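Local coordinates for protein putative hydantoin racemase (Klebsiella pneumoniae subsp. pneumoniae, PDB 3QVL) that racemises allantoin and probably also interconverts the D and L forms of 5-monosubstituted hydantoins, at residues 70-74 with 90-95; 98-103 with 128-134. All coordinates share one frame; numbering follows the deposited sequence.

Overall arrangement
Contact 1 (70-74 with 90-95) pairs two neighbouring strands of one parallel sheet. Strand 94-96 runs directly into helix 97-108, which carries one half of contact 2 (98-103 with 128-134); the other half lies at the end of helix 122-132. Their centres are about 18 Å apart, yet they meet at the strand-helix junction: I95 CG2 packs on A100 CB at 3.8 Å. R87 ties them as well, bonding to the carbonyl of V94 and forming a salt bridge with E99. The ligand [(4R)-2,5-dioxoimidazolidin-4-yl]acetic acid lies about 10 Å from the side chain of V74 and about 8 Å from that of A98, so neither touches it.

Contact 1: 70-74 with 90-95; sequences VDGHV and AQGPVI
D71 meets the second segment through its backbone: its carbonyl O lies 3.4 Å from P93 CD and also receives a CA-H...O contact from G92 CA. Its carboxylate points elsewhere and is bonded to the backbone N of R3. G72 comes next, opposite G92, with the CA atoms of G72 and G92 4.5 Å apart; G72 CA in turn sits near the carbonyl O of P93.

At H73 regular pairing begins. H73 N donates to P93 O at 2.9 Å with an N-H...O angle of 159°, and H73 O accepts from I95 N at 3.0 Å with an angle of 165°. These two bonds bracket V94, the parallel bridge partner of H73. Strands 72-75 and 94-96, joined through helix 83-89, form a beta-alpha-beta unit, and 94-96 is the outermost strand of its sheet within the chain.

The imidazole of H73 is set with CG anti to the carbonyl carbon (chi1 -45°), which carries the ring back alongside residues 90-92. A90 CB comes obliquely to the ring, 3.5 Å from H73 NE2, and V94 CG2 lies 3.8 Å from H73 CD2. A water in the ring plane joins H73 NE2, 2.8 Å away, to G92 N, from which it accepts. With ND1 bonded to the side chain of Q5, both ring nitrogens have partners, which probably fixes the ring's rotation.

V74, whose side chain lies with that of I95 on the other face of the sheet, makes a CA-H...O contact from its CA to I95 O at 3.3 Å; the pairing runs on to I75. A207 of helix 203-216 packs against both side chains on that face.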
ATOM      1  N   VAL A  70      -8.264 -38.288  -1.750  1.00 18.83           N
ATOM      2  CA  VAL A  70      -7.199 -37.814  -0.863  1.00 18.43           C
ATOM      3  C   VAL A  70      -7.712 -36.686   0.034  1.00 18.15           C
ATOM      4  O   VAL A  70      -8.683 -36.003  -0.305  1.00 18.09           O
ATOM      5  CB  VAL A  70      -5.924 -37.365  -1.639  1.00 18.47           C
ATOM      6  CG1 VAL A  70      -5.366 -38.513  -2.473  1.00 18.49           C
ATOM      7  CG2 VAL A  70      -6.205 -36.149  -2.514  1.00 18.38           C
ATOM      8  N   ASP A  71      -7.060 -36.504   1.178  1.00 17.83           N
ATOM      9  CA  ASP A  71      -7.495 -35.530   2.176  1.00 17.52           C
ATOM     10  C   ASP A  71      -7.054 -34.103   1.856  1.00 17.18           C
ATOM     11  O   ASP A  71      -7.669 -33.140   2.316  1.00 17.13           O
ATOM     12  CB  ASP A  71      -7.014 -35.950   3.566  1.00 17.60           C
ATOM     13  CG  ASP A  71      -7.631 -37.259   4.020  1.00 17.90           C
ATOM     14  OD1 ASP A  71      -8.825 -37.261   4.386  1.00 18.49           O
ATOM     15  OD2 ASP A  71      -6.925 -38.288   4.005  1.00 18.17           O
ATOM     16  N   GLY A  72      -5.990 -33.975   1.065  1.00 16.77           N
ATOM     17  CA  GLY A  72      -5.464 -32.667   0.685  1.00 16.29           C
ATOM     18  C   GLY A  72      -4.391 -32.736  -0.383  1.00 15.93           C
ATOM     19  O   GLY A  72      -3.937 -33.821  -0.757  1.00 15.89           O
ATOM     20  N   HIS A  73      -3.986 -31.566  -0.873  1.00 15.55           N
ATOM     21  CA  HIS A  73      -3.017 -31.470  -1.962  1.00 15.15           C
ATOM     22  C   HIS A  73      -1.943 -30.427  -1.674  1.00 14.94           C
ATOM     23  O   HIS A  73      -2.187 -29.441  -0.973  1.00 14.90           O
ATOM     24  CB  HIS A  73      -3.706 -31.108  -3.282  1.00 15.16           C
ATOM     25  CG  HIS A  73      -4.964 -31.874  -3.550  1.00 15.05           C
ATOM     26  ND1 HIS A  73      -5.014 -32.949  -4.412  1.00 14.77           N
ATOM     27  CD2 HIS A  73      -6.226 -31.706  -3.086  1.00 14.96           C
ATOM     28  CE1 HIS A  73      -6.250 -33.413  -4.463  1.00 14.89           C
ATOM     29  NE2 HIS A  73      -7.004 -32.679  -3.664  1.00 14.90           N
ATOM     30  N   VAL A  74      -0.756 -30.657  -2.230  1.00 14.66           N
ATOM     31  CA  VAL A  74       0.347 -29.702  -2.168  1.00 14.41           C
ATOM     32  C   VAL A  74       0.830 -29.401  -3.589  1.00 14.31           C
ATOM     33  O   VAL A  74       1.079 -30.321  -4.370  1.00 14.23           O
ATOM     34  CB  VAL A  74       1.518 -30.239  -1.302  1.00 14.41           C
ATOM     35  CG1 VAL A  74       2.752 -29.353  -1.431  1.00 14.21           C
ATOM     36  CG2 VAL A  74       1.102 -30.352   0.164  1.00 14.28           C
ATOM     37  N   ALA A  90     -10.569 -29.108  -6.348  1.00 15.08           N
ATOM     38  CA  ALA A  90     -10.412 -30.035  -5.226  1.00 15.36           C
ATOM     39  C   ALA A  90     -11.423 -29.792  -4.109  1.00 15.56           C
ATOM     40  O   ALA A  90     -11.906 -28.671  -3.927  1.00 15.56           O
ATOM     41  CB  ALA A  90      -8.994 -29.972  -4.676  1.00 15.33           C
ATOM     42  N   GLN A  91     -11.739 -30.854  -3.372  1.00 15.80           N
ATOM     43  CA  GLN A  91     -12.564 -30.753  -2.172  1.00 16.11           C
ATOM     44  C   GLN A  91     -11.679 -30.487  -0.956  1.00 15.93           C
ATOM     45  O   GLN A  91     -11.948 -29.575  -0.173  1.00 16.06           O
ATOM     46  CB  GLN A  91     -13.400 -32.021  -1.968  1.00 16.31           C
ATOM     47  CG  GLN A  91     -14.261 -31.997  -0.706  1.00 17.45           C
ATOM     48  CD  GLN A  91     -15.356 -33.049  -0.704  1.00 18.90           C
ATOM     49  OE1 GLN A  91     -15.213 -34.122  -1.293  1.00 19.84           O
ATOM     50  NE2 GLN A  91     -16.460 -32.743  -0.031  1.00 19.69           N
ATOM     51  N   GLY A  92     -10.627 -31.290  -0.809  1.00 15.74           N
ATOM     52  CA  GLY A  92      -9.638 -31.093   0.247  1.00 15.47           C
ATOM     53  C   GLY A  92      -8.809 -29.846  -0.006  1.00 15.26           C
ATOM     54  O   GLY A  92      -8.740 -29.369  -1.143  1.00 15.33           O
ATOM     55  N   PRO A  93      -8.175 -29.304   1.051  1.00 15.05           N
ATOM     56  CA  PRO A  93      -7.376 -28.086   0.916  1.00 14.84           C
ATOM     57  C   PRO A  93      -6.172 -28.259  -0.011  1.00 14.60           C
ATOM     58  O   PRO A  93      -5.604 -29.351  -0.099  1.00 14.52           O
ATOM     59  CB  PRO A  93      -6.905 -27.813   2.349  1.00 14.85           C
ATOM     60  CG  PRO A  93      -6.990 -29.128   3.039  1.00 15.00           C
ATOM     61  CD  PRO A  93      -8.176 -29.806   2.437  1.00 15.04           C
ATOM     62  N   VAL A  94      -5.813 -27.181  -0.704  1.00 14.32           N
ATOM     63  CA  VAL A  94      -4.646 -27.159  -1.583  1.00 14.08           C
ATOM     64  C   VAL A  94      -3.701 -26.058  -1.110  1.00 13.92           C
ATOM     65  O   VAL A  94      -4.088 -24.889  -1.035  1.00 13.92           O
ATOM     66  CB  VAL A  94      -5.030 -26.917  -3.065  1.00 14.10           C
ATOM     67  CG1 VAL A  94      -3.807 -27.046  -3.961  1.00 14.08           C
ATOM     68  CG2 VAL A  94      -6.115 -27.887  -3.517  1.00 14.00           C
ATOM     69  N   ILE A  95      -2.467 -26.441  -0.790  1.00 13.73           N
ATOM     70  CA  ILE A  95      -1.469 -25.506  -0.273  1.00 13.58           C
ATOM     71  C   ILE A  95      -0.261 -25.428  -1.206  1.00 13.52           C
ATOM     72  O   ILE A  95       0.318 -26.452  -1.574  1.00 13.43           O
ATOM     73  CB  ILE A  95      -1.006 -25.889   1.167  1.00 13.59           C
ATOM     74  CG1 ILE A  95      -2.204 -26.116   2.105  1.00 13.58           C
ATOM     75  CG2 ILE A  95      -0.039 -24.844   1.736  1.00 13.58           C
ATOM     76  CD1 ILE A  95      -3.105 -24.898   2.319  1.00 13.77           C
TER
HETATM   77  O   HOH W   1      -9.761 -32.967  -3.170  1.00 15.71           O

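Contact 2: 98-103 with 128-134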
ATOM      1  N   ALA A  98       5.337 -22.027  -1.901  1.00 13.57           N
ATOM      2  CA  ALA A  98       5.727 -20.637  -1.669  1.00 13.70           C
ATOM      3  C   ALA A  98       4.857 -20.050  -0.564  1.00 13.79           C
ATOM      4  O   ALA A  98       5.363 -19.434   0.375  1.00 13.76           O
ATOM      5  CB  ALA A  98       5.601 -19.820  -2.939  1.00 13.63           C
ATOM      6  N   GLU A  99       3.550 -20.270  -0.690  1.00 13.94           N
ATOM      7  CA  GLU A  99       2.562 -19.860   0.302  1.00 14.19           C
ATOM      8  C   GLU A  99       2.934 -20.359   1.700  1.00 14.25           C
ATOM      9  O   GLU A  99       3.031 -19.568   2.639  1.00 14.15           O
ATOM     10  CB  GLU A  99       1.180 -20.381  -0.110  1.00 14.24           C
ATOM     11  CG  GLU A  99       0.047 -20.082   0.866  1.00 14.66           C
ATOM     12  CD  GLU A  99      -1.235 -20.819   0.518  1.00 15.03           C
ATOM     13  OE1 GLU A  99      -1.163 -21.944  -0.025  1.00 14.98           O
ATOM     14  OE2 GLU A  99      -2.324 -20.275   0.793  1.00 15.25           O
ATOM     15  N   ALA A 100       3.160 -21.666   1.815  1.00 14.34           N
ATOM     16  CA  ALA A 100       3.461 -22.300   3.099  1.00 14.54           C
ATOM     17  C   ALA A 100       4.776 -21.820   3.712  1.00 14.71           C
ATOM     18  O   ALA A 100       4.838 -21.560   4.914  1.00 14.65           O
ATOM     19  CB  ALA A 100       3.462 -23.808   2.954  1.00 14.53           C
ATOM     20  N   ALA A 101       5.815 -21.701   2.885  1.00 14.90           N
ATOM     21  CA  ALA A 101       7.133 -21.257   3.345  1.00 15.21           C
ATOM     22  C   ALA A 101       7.105 -19.823   3.868  1.00 15.48           C
ATOM     23  O   ALA A 101       7.705 -19.525   4.904  1.00 15.44           O
ATOM     24  CB  ALA A 101       8.168 -21.400   2.239  1.00 15.19           C
ATOM     25  N   MET A 102       6.406 -18.946   3.149  1.00 15.84           N
ATOM     26  CA  MET A 102       6.247 -17.548   3.550  1.00 16.33           C
ATOM     27  C   MET A 102       5.437 -17.428   4.840  1.00 16.52           C
ATOM     28  O   MET A 102       5.789 -16.648   5.726  1.00 16.57           O
ATOM     29  CB  MET A 102       5.587 -16.733   2.436  1.00 16.39           C
ATOM     30  CG  MET A 102       6.453 -16.519   1.205  1.00 16.89           C
ATOM     31  SD  MET A 102       5.524 -15.753  -0.136  1.00 18.08           S
ATOM     32  CE  MET A 102       6.716 -15.838  -1.470  1.00 17.69           C
ATOM     33  N   HIS A 103       4.356 -18.205   4.932  1.00 16.82           N
ATOM     34  CA  HIS A 103       3.518 -18.253   6.133  1.00 17.17           C
ATOM     35  C   HIS A 103       4.320 -18.664   7.369  1.00 17.24           C
ATOM     36  O   HIS A 103       4.207 -18.032   8.422  1.00 17.24           O
ATOM     37  CB  HIS A 103       2.329 -19.202   5.932  1.00 17.28           C
ATOM     38  CG  HIS A 103       1.141 -18.562   5.282  1.00 17.82           C
ATOM     39  ND1 HIS A 103       1.094 -18.264   3.937  1.00 18.45           N
ATOM     40  CD2 HIS A 103      -0.053 -18.178   5.791  1.00 18.25           C
ATOM     41  CE1 HIS A 103      -0.072 -17.713   3.650  1.00 18.62           C
ATOM     42  NE2 HIS A 103      -0.786 -17.648   4.758  1.00 18.61           N
ATOM     43  N   LEU A 128       3.911 -13.008  -6.018  1.00 16.81           N
ATOM     44  CA  LEU A 128       3.322 -13.829  -4.957  1.00 16.93           C
ATOM     45  C   LEU A 128       3.402 -13.158  -3.589  1.00 16.97           C
ATOM     46  O   LEU A 128       2.473 -13.271  -2.788  1.00 16.92           O
ATOM     47  CB  LEU A 128       3.970 -15.215  -4.904  1.00 16.95           C
ATOM     48  CG  LEU A 128       3.659 -16.218  -6.020  1.00 17.15           C
ATOM     49  CD1 LEU A 128       4.300 -17.551  -5.685  1.00 17.36           C
ATOM     50  CD2 LEU A 128       2.159 -16.394  -6.242  1.00 17.27           C
ATOM     51  N   LEU A 129       4.510 -12.465  -3.329  1.00 17.08           N
ATOM     52  CA  LEU A 129       4.668 -11.683  -2.102  1.00 17.26           C
ATOM     53  C   LEU A 129       3.553 -10.650  -1.963  1.00 17.43           C
ATOM     54  O   LEU A 129       2.963 -10.503  -0.891  1.00 17.39           O
ATOM     55  CB  LEU A 129       6.033 -10.991  -2.064  1.00 17.25           C
ATOM     56  CG  LEU A 129       7.267 -11.830  -1.722  1.00 17.23           C
ATOM     57  CD1 LEU A 129       8.527 -11.050  -2.046  1.00 17.18           C
ATOM     58  CD2 LEU A 129       7.262 -12.263  -0.260  1.00 17.28           C
ATOM     59  N   HIS A 130       3.266  -9.948  -3.058  1.00 17.64           N
ATOM     60  CA  HIS A 130       2.190  -8.960  -3.094  1.00 17.93           C
ATOM     61  C   HIS A 130       0.812  -9.607  -2.979  1.00 17.95           C
ATOM     62  O   HIS A 130      -0.042  -9.125  -2.233  1.00 17.99           O
ATOM     63  CB  HIS A 130       2.277  -8.112  -4.366  1.00 18.06           C
ATOM     64  CG  HIS A 130       3.373  -7.093  -4.339  1.00 18.64           C
ATOM     65  ND1 HIS A 130       3.347  -5.995  -3.507  1.00 19.20           N
ATOM     66  CD2 HIS A 130       4.524  -7.001  -5.047  1.00 19.23           C
ATOM     67  CE1 HIS A 130       4.435  -5.273  -3.699  1.00 19.24           C
ATOM     68  NE2 HIS A 130       5.166  -5.861  -4.630  1.00 19.57           N
ATOM     69  N   GLN A 131       0.609 -10.699  -3.715  1.00 17.99           N
ATOM     70  CA  GLN A 131      -0.660 -11.426  -3.711  1.00 18.04           C
ATOM     71  C   GLN A 131      -0.997 -11.998  -2.334  1.00 18.10           C
ATOM     72  O   GLN A 131      -2.138 -11.899  -1.881  1.00 18.06           O
ATOM     73  CB  GLN A 131      -0.647 -12.544  -4.759  1.00 18.09           C
ATOM     74  N   TYR A 132      -0.001 -12.584  -1.672  1.00 18.11           N
ATOM     75  CA  TYR A 132      -0.198 -13.192  -0.354  1.00 18.23           C
ATOM     76  C   TYR A 132      -0.133 -12.168   0.782  1.00 18.38           C
ATOM     77  O   TYR A 132      -0.576 -12.445   1.900  1.00 18.39           O
ATOM     78  CB  TYR A 132       0.812 -14.320  -0.107  1.00 18.16           C
ATOM     79  CG  TYR A 132       0.748 -15.471  -1.094  1.00 18.03           C
ATOM     80  CD1 TYR A 132      -0.449 -15.825  -1.722  1.00 18.03           C
ATOM     81  CD2 TYR A 132       1.886 -16.227  -1.377  1.00 17.83           C
ATOM     82  CE1 TYR A 132      -0.505 -16.886  -2.623  1.00 17.79           C
ATOM     83  CE2 TYR A 132       1.840 -17.292  -2.274  1.00 17.76           C
ATOM     84  CZ  TYR A 132       0.643 -17.614  -2.891  1.00 17.69           C
ATOM     85  OH  TYR A 132       0.593 -18.666  -3.776  1.00 17.49           O
ATOM     86  N   GLY A 133       0.425 -10.995   0.487  1.00 18.56           N
ATOM     87  CA  GLY A 133       0.500  -9.892   1.445  1.00 18.87           C
ATOM     88  C   GLY A 133       1.721  -9.909   2.346  1.00 19.11           C
ATOM     89  O   GLY A 133       1.682  -9.376   3.458  1.00 19.14           O
ATOM     90  N   PHE A 134       2.809 -10.509   1.867  1.00 19.28           N
ATOM     91  CA  PHE A 134       4.035 -10.638   2.658  1.00 19.55           C
ATOM     92  C   PHE A 134       5.189  -9.757   2.172  1.00 19.58           C
ATOM     93  O   PHE A 134       6.336  -9.949   2.586  1.00 19.55           O
ATOM     94  CB  PHE A 134       4.490 -12.103   2.724  1.00 19.64           C
ATOM     95  CG  PHE A 134       3.510 -13.022   3.402  1.00 20.18           C
ATOM     96  CD1 PHE A 134       3.075 -12.770   4.702  1.00 20.72           C
ATOM     97  CD2 PHE A 134       3.039 -14.154   2.747  1.00 20.53           C
ATOM     98  CE1 PHE A 134       2.171 -13.624   5.331  1.00 21.08           C
ATOM     99  CE2 PHE A 134       2.137 -15.015   3.366  1.00 20.90           C
ATOM    100  CZ  PHE A 134       1.702 -14.751   4.661  1.00 20.96           C
TER
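M102 is the main bump of helix 98-103, its extended chain reaching into a hollow walled by L129, Y132 and F134. M102 CE rests on L129 CD2 at 3.8 Å. M102 SD lies at the edge of the Y132 ring, 3.9 Å from Y132 CD2 and 88° off the ring normal, a Met-aromatic contact; it stands obliquely to the F134 ring, while M102 CB touches F134 CD2 at 3.6 Å.

The CD2/CE2 side of Y132 lies against the backbone of A98 and E99, E99 CB and M102 SD, with Y132 CE2 3.7 Å from E99 CA; its hydroxyl bonds to D80. Farther along, A98 CB meets L128 CD1 methyl to methyl, 3.8 Å apart.

At the other end F134 turns its edge onto H103 in a T-shaped stack, planes at 83°, with CZ over the centre of the imidazole face. H103 is held for this by its ND1, which donates to E99 O at 2.7 Å, and by NE2, bonded to T106 of the second subunit.

The axes of segments 98-103 and 128-132 approach to 11.0 Å and cross at -71°. G133, with positive phi, ends helix 122-132: F134 N bonds to L129 O, G133 N weakly to H130 O, and this turn, which delivers F134 to the interface, is a Schellman motif.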